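Local coordinates for Phl p 3 allergen (Phleum pratense, PDB 3FT1), which is a secreted grass-pollen allergen bound by IgE and, like the carbohydrate-binding C-terminal domain of expansins, may associate with plant cell-wall polysaccharides, at residues Val4-Lys10 and Ile89-Pro95; Leu61-Phe67 and Phe79-Thr85. Residues are numbered along the deposited sequence.

Interaction 1. Residues Val4-Lys10 and Ile89-Pro95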
ATOM      1  N   VAL A   4      -3.719   9.360   2.356  1.00 17.73           N
ATOM      2  CA  VAL A   4      -3.828   7.914   2.452  1.00 14.44           C
ATOM      3  C   VAL A   4      -3.429   7.410   3.826  1.00 12.75           C
ATOM      4  O   VAL A   4      -2.561   7.987   4.472  1.00 12.22           O
ATOM      5  CB  VAL A   4      -2.981   7.218   1.366  1.00 13.85           C
ATOM      6  CG1 VAL A   4      -1.491   7.442   1.613  1.00 22.82           C
ATOM      7  CG2 VAL A   4      -3.293   5.732   1.316  1.00 18.20           C
ATOM      8  N   THR A   5      -4.098   6.355   4.279  1.00 17.01           N
ATOM      9  CA  THR A   5      -3.634   5.611   5.444  1.00 14.05           C
ATOM     10  C   THR A   5      -3.595   4.134   5.078  1.00 13.06           C
ATOM     11  O   THR A   5      -4.370   3.674   4.232  1.00  9.58           O
ATOM     12  CB  THR A   5      -4.538   5.804   6.696  1.00 13.32           C
ATOM     13  OG1 THR A   5      -5.861   5.333   6.422  1.00 16.04           O
ATOM     14  CG2 THR A   5      -4.588   7.274   7.128  1.00 11.30           C
ATOM     15  N   PHE A   6      -2.670   3.406   5.704  1.00 13.52           N
ATOM     16  CA  PHE A   6      -2.512   1.977   5.499  1.00 11.21           C
ATOM     17  C   PHE A   6      -2.634   1.344   6.871  1.00  9.98           C
ATOM     18  O   PHE A   6      -1.819   1.634   7.740  1.00 13.66           O
ATOM     19  CB  PHE A   6      -1.101   1.645   5.007  1.00 11.57           C
ATOM     20  CG  PHE A   6      -0.728   2.255   3.675  1.00 12.58           C
ATOM     21  CD1 PHE A   6      -0.742   1.489   2.522  1.00 16.32           C
ATOM     22  CD2 PHE A   6      -0.320   3.577   3.590  1.00 12.63           C
ATOM     23  CE1 PHE A   6      -0.379   2.030   1.306  1.00 17.58           C
ATOM     24  CE2 PHE A   6       0.046   4.132   2.371  1.00 18.20           C
ATOM     25  CZ  PHE A   6       0.017   3.359   1.232  1.00 17.07           C
ATOM     26  N   THR A   7      -3.625   0.485   7.068  1.00 10.38           N
ATOM     27  CA  THR A   7      -3.756  -0.227   8.337  1.00 10.54           C
ATOM     28  C   THR A   7      -3.494  -1.704   8.122  1.00 11.28           C
ATOM     29  O   THR A   7      -4.154  -2.348   7.311  1.00 13.90           O
ATOM     30  CB  THR A   7      -5.150  -0.044   8.944  1.00 12.13           C
ATOM     31  OG1 THR A   7      -5.428   1.356   9.063  1.00 14.41           O
ATOM     32  CG2 THR A   7      -5.234  -0.708  10.327  1.00 15.82           C
ATOM     33  N   VAL A   8      -2.524  -2.236   8.854  1.00  8.83           N
ATOM     34  CA  VAL A   8      -2.172  -3.640   8.725  1.00  9.06           C
ATOM     35  C   VAL A   8      -3.221  -4.503   9.411  1.00 14.79           C
ATOM     36  O   VAL A   8      -3.485  -4.352  10.608  1.00 13.95           O
ATOM     37  CB  VAL A   8      -0.794  -3.929   9.330  1.00 12.32           C
ATOM     38  CG1 VAL A   8      -0.517  -5.430   9.299  1.00 13.29           C
ATOM     39  CG2 VAL A   8       0.281  -3.171   8.569  1.00 12.45           C
ATOM     40  N   GLN A   9      -3.822  -5.405   8.644  1.00 10.59           N
ATOM     41  CA  GLN A   9      -4.941  -6.208   9.130  1.00 13.04           C
ATOM     42  C   GLN A   9      -4.486  -7.560   9.646  1.00 15.97           C
ATOM     43  O   GLN A   9      -3.502  -8.119   9.159  1.00 14.42           O
ATOM     44  CB  GLN A   9      -5.954  -6.426   8.003  1.00 12.68           C
ATOM     45  CG  GLN A   9      -6.480  -5.128   7.423  1.00 21.40           C
ATOM     46  CD  GLN A   9      -7.280  -4.348   8.438  1.00 22.62           C
ATOM     47  OE1 GLN A   9      -6.816  -3.343   8.980  1.00 22.14           O
ATOM     48  NE2 GLN A   9      -8.481  -4.829   8.730  1.00 22.40           N
ATOM     49  N   LYS A  10      -5.218  -8.090  10.620  1.00 15.17           N
ATOM     50  CA  LYS A  10      -4.953  -9.436  11.100  1.00 21.20           C
ATOM     51  C   LYS A  10      -4.983 -10.373   9.903  1.00 26.73           C
ATOM     52  O   LYS A  10      -5.815 -10.217   9.002  1.00 20.65           O
ATOM     53  CB  LYS A  10      -5.983  -9.870  12.152  1.00 19.21           C
ATOM     54  CG  LYS A  10      -5.520 -11.089  12.951  1.00 25.54           C
ATOM     55  CD  LYS A  10      -6.512 -11.506  14.026  1.00 41.20           C
ATOM     56  CE  LYS A  10      -5.884 -12.530  14.964  1.00 42.12           C
ATOM     57  NZ  LYS A  10      -4.921 -13.412  14.240  1.00 38.66           N
ATOM     58  N   ILE A  89       0.438  -5.687  13.455  1.00 10.05           N
ATOM     59  CA  ILE A  89      -0.975  -5.937  13.209  1.00 12.46           C
ATOM     60  C   ILE A  89      -1.809  -4.884  13.917  1.00 12.56           C
ATOM     61  O   ILE A  89      -1.648  -4.668  15.116  1.00 11.67           O
ATOM     62  CB  ILE A  89      -1.400  -7.320  13.758  1.00 11.37           C
ATOM     63  CG1 ILE A  89      -0.571  -8.445  13.122  1.00 19.03           C
ATOM     64  CG2 ILE A  89      -2.892  -7.540  13.547  1.00 12.76           C
ATOM     65  CD1 ILE A  89      -0.541  -8.408  11.615  1.00 21.72           C
ATOM     66  N   GLY A  90      -2.694  -4.227  13.172  1.00 13.05           N
ATOM     67  CA  GLY A  90      -3.591  -3.243  13.751  1.00 11.69           C
ATOM     68  C   GLY A  90      -3.066  -1.821  13.773  1.00 18.29           C
ATOM     69  O   GLY A  90      -3.779  -0.900  14.172  1.00 16.66           O
ATOM     70  N   LYS A  91      -1.822  -1.628  13.353  1.00 10.37           N
ATOM     71  CA  LYS A  91      -1.243  -0.297  13.343  1.00  6.48           C
ATOM     72  C   LYS A  91      -1.508   0.384  12.019  1.00 14.07           C
ATOM     73  O   LYS A  91      -1.581  -0.264  10.975  1.00 15.86           O
ATOM     74  CB  LYS A  91       0.257  -0.350  13.624  1.00 11.36           C
ATOM     75  CG  LYS A  91       0.929   1.013  13.631  1.00 12.15           C
ATOM     76  CD  LYS A  91       2.325   0.935  14.235  1.00 22.65           C
ATOM     77  CE  LYS A  91       3.046   2.274  14.132  1.00 25.37           C
ATOM     78  NZ  LYS A  91       4.406   2.218  14.739  1.00 20.02           N
ATOM     79  N   THR A  92      -1.658   1.700  12.073  1.00 13.96           N
ATOM     80  CA  THR A  92      -1.878   2.476  10.872  1.00 12.64           C
ATOM     81  C   THR A  92      -0.640   3.293  10.548  1.00 11.32           C
ATOM     82  O   THR A  92      -0.045   3.928  11.421  1.00 11.92           O
ATOM     83  CB  THR A  92      -3.102   3.392  11.026  1.00  8.99           C
ATOM     84  OG1 THR A  92      -4.274   2.577  11.109  1.00 11.35           O
ATOM     85  CG2 THR A  92      -3.229   4.331   9.823  1.00 13.50           C
ATOM     86  N   TYR A  93      -0.245   3.243   9.284  1.00  9.31           N
ATOM     87  CA  TYR A  93       0.873   4.026   8.786  1.00 11.56           C
ATOM     88  C   TYR A  93       0.303   5.111   7.871  1.00 15.22           C
ATOM     89  O   TYR A  93      -0.480   4.839   6.962  1.00 13.83           O
ATOM     90  CB  TYR A  93       1.873   3.101   8.077  1.00 12.63           C
ATOM     91  CG  TYR A  93       2.356   2.000   9.007  1.00 10.98           C
ATOM     92  CD1 TYR A  93       3.521   2.149   9.746  1.00 12.75           C
ATOM     93  CD2 TYR A  93       1.623   0.830   9.168  1.00 12.04           C
ATOM     94  CE1 TYR A  93       3.952   1.151  10.622  1.00  8.78           C
ATOM     95  CE2 TYR A  93       2.045  -0.176  10.027  1.00 10.92           C
ATOM     96  CZ  TYR A  93       3.209  -0.009  10.750  1.00 12.21           C
ATOM     97  OH  TYR A  93       3.608  -1.011  11.602  1.00 13.29           O
ATOM     98  N   LYS A  94       0.654   6.355   8.152  1.00 13.74           N
ATOM     99  CA  LYS A  94      -0.007   7.485   7.507  1.00 11.62           C
ATOM    100  C   LYS A  94       1.050   8.460   7.009  1.00 18.81           C
ATOM    101  O   LYS A  94       1.537   9.302   7.768  1.00 15.59           O
ATOM    102  CB  LYS A  94      -0.942   8.167   8.514  1.00 11.22           C
ATOM    103  CG  LYS A  94      -1.741   9.346   7.973  1.00 10.57           C
ATOM    104  CD  LYS A  94      -2.611   9.904   9.079  1.00 17.09           C
ATOM    105  CE  LYS A  94      -2.851  11.382   8.891  1.00 26.86           C
ATOM    106  NZ  LYS A  94      -3.963  11.613   7.984  1.00 28.72           N
ATOM    107  N   PRO A  95       1.426   8.336   5.729  1.00 15.85           N
ATOM    108  CA  PRO A  95       2.448   9.237   5.188  1.00 16.05           C
ATOM    109  C   PRO A  95       1.884  10.637   4.989  1.00 25.34           C
ATOM    110  O   PRO A  95       0.670  10.834   5.056  1.00 18.57           O
ATOM    111  CB  PRO A  95       2.798   8.606   3.836  1.00 16.76           C
ATOM    112  CG  PRO A  95       1.601   7.809   3.449  1.00 16.93           C
ATOM    113  CD  PRO A  95       0.909   7.388   4.726  1.00 17.34           C
TER
HETATM  114  O   HOH W   1      -1.845  10.697   4.011  1.00 23.98           O
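Four backbone hydrogen bonds join these antiparallel segments. Phe6 and Tyr93 form a hydrogen-bonded pair (Phe6 N to Tyr93 O 2.9 Å, Tyr93 N to Phe6 O 2.7 Å), followed by Val8 N to Lys91 O at 3.0 Å and Gly90 N to Val8 O at 2.7 Å. Gly90 has a phi of 90°, where a CB would jam against the Ile89 carbonyl. In the non-hydrogen-bonded pair, Thr7 OG1 and Thr92 OG1 hydrogen-bond at 2.6 Å. At the other end one water bridges Val4 N (2.8 Å) and Pro95 O (2.7 Å). On the Phe6-Tyr93 face, Val8 CG2 lies 3.8 Å from Tyr93 CE2 and Phe6 CE2 4.1 Å from Pro95 CD; Val4 CG1 meets Pro95 CG at 3.6 Å and Val8 CG1 meets Ile89 CD1 at 3.8 Å. The Phe6 ring meets that of Phe67, planes about 35° apart. The pairing is thus two-sided: Thr7 and Thr92 join hydroxyls on one face, while Phe6, Val8 and Tyr93 are buried on the other.

Interaction 2. Residues Leu61-Phe67 and Phe79-Thr85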
ATOM      1  N   LEU A  61       8.582 -10.786   2.794  1.00 12.97           N
ATOM      2  CA  LEU A  61       8.630  -9.502   2.126  1.00 13.94           C
ATOM      3  C   LEU A  61       9.752  -8.658   2.718  1.00 13.38           C
ATOM      4  O   LEU A  61      10.035  -8.714   3.921  1.00 14.29           O
ATOM      5  CB  LEU A  61       7.278  -8.801   2.260  1.00 13.63           C
ATOM      6  CG  LEU A  61       6.105  -9.542   1.616  1.00 13.60           C
ATOM      7  CD1 LEU A  61       4.778  -9.011   2.116  1.00 16.82           C
ATOM      8  CD2 LEU A  61       6.183  -9.432   0.103  1.00 21.36           C
ATOM      9  N   VAL A  62      10.405  -7.883   1.868  1.00 10.98           N
ATOM     10  CA  VAL A  62      11.526  -7.070   2.300  1.00 15.66           C
ATOM     11  C   VAL A  62      11.145  -5.594   2.262  1.00 16.28           C
ATOM     12  O   VAL A  62      10.866  -5.043   1.194  1.00 12.54           O
ATOM     13  CB  VAL A  62      12.758  -7.326   1.417  1.00 12.84           C
ATOM     14  CG1 VAL A  62      13.879  -6.380   1.779  1.00 16.07           C
ATOM     15  CG2 VAL A  62      13.207  -8.785   1.541  1.00 17.75           C
ATOM     16  N   GLY A  63      11.124  -4.970   3.438  1.00 16.60           N
ATOM     17  CA  GLY A  63      10.792  -3.565   3.567  1.00 11.79           C
ATOM     18  C   GLY A  63      12.008  -2.708   3.840  1.00 20.01           C
ATOM     19  O   GLY A  63      13.129  -3.215   3.871  1.00 15.48           O
ATOM     20  N   PRO A  64      11.797  -1.401   4.063  1.00 13.08           N
ATOM     21  CA  PRO A  64      10.470  -0.770   4.106  1.00 13.00           C
ATOM     22  C   PRO A  64       9.765  -0.795   2.751  1.00 13.76           C
ATOM     23  O   PRO A  64      10.405  -0.847   1.704  1.00 17.59           O
ATOM     24  CB  PRO A  64      10.770   0.666   4.538  1.00 18.00           C
ATOM     25  CG  PRO A  64      12.211   0.877   4.254  1.00 25.75           C
ATOM     26  CD  PRO A  64      12.883  -0.451   4.353  1.00 14.75           C
ATOM     27  N   PHE A  65       8.441  -0.750   2.779  1.00 13.42           N
ATOM     28  CA  PHE A  65       7.657  -0.975   1.574  1.00 13.00           C
ATOM     29  C   PHE A  65       7.222   0.321   0.896  1.00 12.59           C
ATOM     30  O   PHE A  65       6.803   1.259   1.556  1.00 10.12           O
ATOM     31  CB  PHE A  65       6.440  -1.834   1.919  1.00 11.73           C
ATOM     32  CG  PHE A  65       6.799  -3.142   2.574  1.00 12.34           C
ATOM     33  CD1 PHE A  65       7.454  -4.126   1.859  1.00 14.89           C
ATOM     34  CD2 PHE A  65       6.500  -3.374   3.907  1.00 13.37           C
ATOM     35  CE1 PHE A  65       7.797  -5.326   2.458  1.00 13.75           C
ATOM     36  CE2 PHE A  65       6.843  -4.575   4.515  1.00 14.15           C
ATOM     37  CZ  PHE A  65       7.490  -5.551   3.784  1.00 14.87           C
ATOM     38  N   ASN A  66       7.327   0.344  -0.429  1.00 14.59           N
ATOM     39  CA  ASN A  66       6.858   1.459  -1.249  1.00 11.82           C
ATOM     40  C   ASN A  66       5.581   1.067  -1.973  1.00 10.35           C
ATOM     41  O   ASN A  66       5.395  -0.100  -2.319  1.00 11.47           O
ATOM     42  CB  ASN A  66       7.939   1.833  -2.266  1.00 12.93           C
ATOM     43  CG  ASN A  66       9.311   1.883  -1.640  1.00 17.92           C
ATOM     44  OD1 ASN A  66       9.617   2.797  -0.875  1.00 17.20           O
ATOM     45  ND2 ASN A  66      10.137   0.882  -1.935  1.00 26.28           N
ATOM     46  N   PHE A  67       4.695   2.032  -2.189  1.00 12.98           N
ATOM     47  CA  PHE A  67       3.409   1.763  -2.824  1.00  9.73           C
ATOM     48  C   PHE A  67       3.145   2.748  -3.957  1.00 11.56           C
ATOM     49  O   PHE A  67       3.323   3.953  -3.793  1.00 15.40           O
ATOM     50  CB  PHE A  67       2.275   1.833  -1.793  1.00 11.61           C
ATOM     51  CG  PHE A  67       2.360   0.759  -0.744  1.00 12.20           C
ATOM     52  CD1 PHE A  67       1.755  -0.468  -0.948  1.00 13.69           C
ATOM     53  CD2 PHE A  67       3.091   0.962   0.416  1.00 15.97           C
ATOM     54  CE1 PHE A  67       1.859  -1.481  -0.001  1.00 15.15           C
ATOM     55  CE2 PHE A  67       3.198  -0.041   1.372  1.00 16.39           C
ATOM     56  CZ  PHE A  67       2.578  -1.260   1.165  1.00 15.10           C
ATOM     57  N   PHE A  79       4.124   6.460  -2.727  1.00 11.46           N
ATOM     58  CA  PHE A  79       4.432   6.723  -1.332  1.00 13.09           C
ATOM     59  C   PHE A  79       5.579   5.809  -0.935  1.00 13.61           C
ATOM     60  O   PHE A  79       5.451   4.588  -0.985  1.00 14.11           O
ATOM     61  CB  PHE A  79       3.201   6.478  -0.459  1.00 13.79           C
ATOM     62  CG  PHE A  79       2.116   7.491  -0.669  1.00 11.68           C
ATOM     63  CD1 PHE A  79       2.062   8.638   0.110  1.00 14.80           C
ATOM     64  CD2 PHE A  79       1.170   7.319  -1.667  1.00 13.80           C
ATOM     65  CE1 PHE A  79       1.072   9.582  -0.088  1.00 13.31           C
ATOM     66  CE2 PHE A  79       0.181   8.264  -1.868  1.00 16.23           C
ATOM     67  CZ  PHE A  79       0.136   9.395  -1.084  1.00 13.52           C
ATOM     68  N   ASP A  80       6.703   6.410  -0.562  1.00 11.05           N
ATOM     69  CA  ASP A  80       7.935   5.656  -0.362  1.00 14.41           C
ATOM     70  C   ASP A  80       8.190   5.291   1.095  1.00 19.96           C
ATOM     71  O   ASP A  80       7.961   6.094   1.997  1.00 17.03           O
ATOM     72  CB  ASP A  80       9.126   6.422  -0.940  1.00 21.78           C
ATOM     73  CG  ASP A  80       9.058   6.546  -2.459  1.00 25.45           C
ATOM     74  OD1 ASP A  80       9.347   5.549  -3.153  1.00 20.89           O
ATOM     75  OD2 ASP A  80       8.714   7.641  -2.957  1.00 42.64           O
ATOM     76  N   GLU A  81       8.666   4.066   1.300  1.00 17.37           N
ATOM     77  CA  GLU A  81       9.034   3.560   2.622  1.00 17.23           C
ATOM     78  C   GLU A  81       7.970   3.884   3.669  1.00 14.28           C
ATOM     79  O   GLU A  81       8.248   4.467   4.716  1.00 18.74           O
ATOM     80  CB  GLU A  81      10.423   4.070   3.025  1.00 23.35           C
ATOM     81  CG  GLU A  81      11.472   3.831   1.931  1.00 21.29           C
ATOM     82  CD  GLU A  81      12.898   3.866   2.445  1.00 17.97           C
ATOM     83  OE1 GLU A  81      13.121   4.362   3.569  1.00 35.74           O
ATOM     84  OE2 GLU A  81      13.795   3.386   1.721  1.00 37.53           O
ATOM     85  N   VAL A  82       6.748   3.473   3.366  1.00  8.44           N
ATOM     86  CA  VAL A  82       5.588   3.779   4.197  1.00  7.72           C
ATOM     87  C   VAL A  82       5.400   2.816   5.361  1.00 16.38           C
ATOM     88  O   VAL A  82       4.945   3.215   6.431  1.00 12.77           O
ATOM     89  CB  VAL A  82       4.300   3.764   3.358  1.00 13.77           C
ATOM     90  CG1 VAL A  82       3.098   4.064   4.253  1.00 18.40           C
ATOM     91  CG2 VAL A  82       4.401   4.780   2.249  1.00 22.57           C
ATOM     92  N   ILE A  83       5.729   1.550   5.134  1.00 13.03           N
ATOM     93  CA  ILE A  83       5.570   0.504   6.140  1.00  8.55           C
ATOM     94  C   ILE A  83       6.897  -0.229   6.341  1.00 11.85           C
ATOM     95  O   ILE A  83       7.550  -0.627   5.369  1.00 11.16           O
ATOM     96  CB  ILE A  83       4.480  -0.503   5.710  1.00  6.46           C
ATOM     97  CG1 ILE A  83       3.157   0.234   5.460  1.00 11.47           C
ATOM     98  CG2 ILE A  83       4.336  -1.627   6.735  1.00 10.14           C
ATOM     99  CD1 ILE A  83       2.032  -0.658   5.023  1.00 14.62           C
ATOM    100  N   PRO A  84       7.310  -0.400   7.603  1.00 10.47           N
ATOM    101  CA  PRO A  84       8.609  -1.031   7.855  1.00 12.45           C
ATOM    102  C   PRO A  84       8.484  -2.517   7.677  1.00 10.81           C
ATOM    103  O   PRO A  84       7.372  -3.038   7.707  1.00 12.39           O
ATOM    104  CB  PRO A  84       8.863  -0.725   9.324  1.00 11.24           C
ATOM    105  CG  PRO A  84       7.489  -0.641   9.926  1.00 13.28           C
ATOM    106  CD  PRO A  84       6.590  -0.078   8.847  1.00 10.79           C
ATOM    107  N   THR A  85       9.610  -3.198   7.495  1.00  8.76           N
ATOM    108  CA  THR A  85       9.582  -4.647   7.426  1.00 11.08           C
ATOM    109  C   THR A  85       8.891  -5.235   8.651  1.00 13.48           C
ATOM    110  O   THR A  85       8.030  -6.111   8.531  1.00 14.08           O
ATOM    111  CB  THR A  85      10.998  -5.194   7.336  1.00 19.16           C
ATOM    112  OG1 THR A  85      11.629  -4.622   6.189  1.00 13.69           O
ATOM    113  CG2 THR A  85      10.980  -6.706   7.212  1.00 17.72           C
TER
HETATM  114  O   HOH W   2      12.359   0.825   0.322  1.00 28.43           O
HETATM  115  O   HOH W   3      11.681   4.146  -2.186  1.00 28.13           O
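Gly63 N reaches Thr85 OG1 at 2.8 Å in a weak hydrogen bond, and the space beside Gly63 is so tight that a CB there would clash with the same hydroxyl. A cis peptide leads into Pro64, whose CG lies 3.6 Å from Glu81 CD and whose CA makes a CH...O contact with Ile83 O (3.2 Å). Phe65 bonds by its backbone in both directions, N to Ile83 O at 2.7 Å and O to Val82 N at 2.9 Å, while its CD2 packs on Ile83 CB (3.9 Å). Asn66 replaces a backbone acceptor with its side chain: OD1 takes Glu81 N at 2.7 Å. A water links Asn66 ND2 to Pro64 O and Glu81 OE2. Phe67 restores regular antiparallel pairing with Phe79 (Phe67 N to Phe79 O 2.9 Å, Phe79 N to Phe67 O 2.8 Å), and its CE2 touches Ile83 CD1 at 3.9 Å. Register slips by two residues between Asp80 and Ile83, where Glu81 adopts left-handed backbone angles (46°/55°) and the strand turns a corner. Asn66 satisfies an amide at this irregularity, although Ile83 N is buried without a partner; the hairpin bends here while Phe65, Phe67 and Ile83 keep one hydrophobic face.

In the fold
From the N terminus, strand 3-8 pairs with strand 16-24 on one edge and with the late strand 92-93 on the other, so interaction 1 closes a long loop that contains all the other strands. Interaction 2 closes a much shorter one, the hairpin of strands 65-71 and 76-83, and lies wholly within the first. Strands 76-83 and 92-93 are successive in the chain yet outermost at opposite ends of the sheet order. Their contacts pack together: Tyr93 CE1 with Pro84 CD at 3.4 Å, Phe6 CD2 with Val82 CG1 at 3.5 Å, and Pro95 CG with Phe79 CD1 at 3.5 Å. The sheet ends thereby meet around a shared core, consistent with the barrel-like, immunoglobulin-like fold of expansin C-terminal domains.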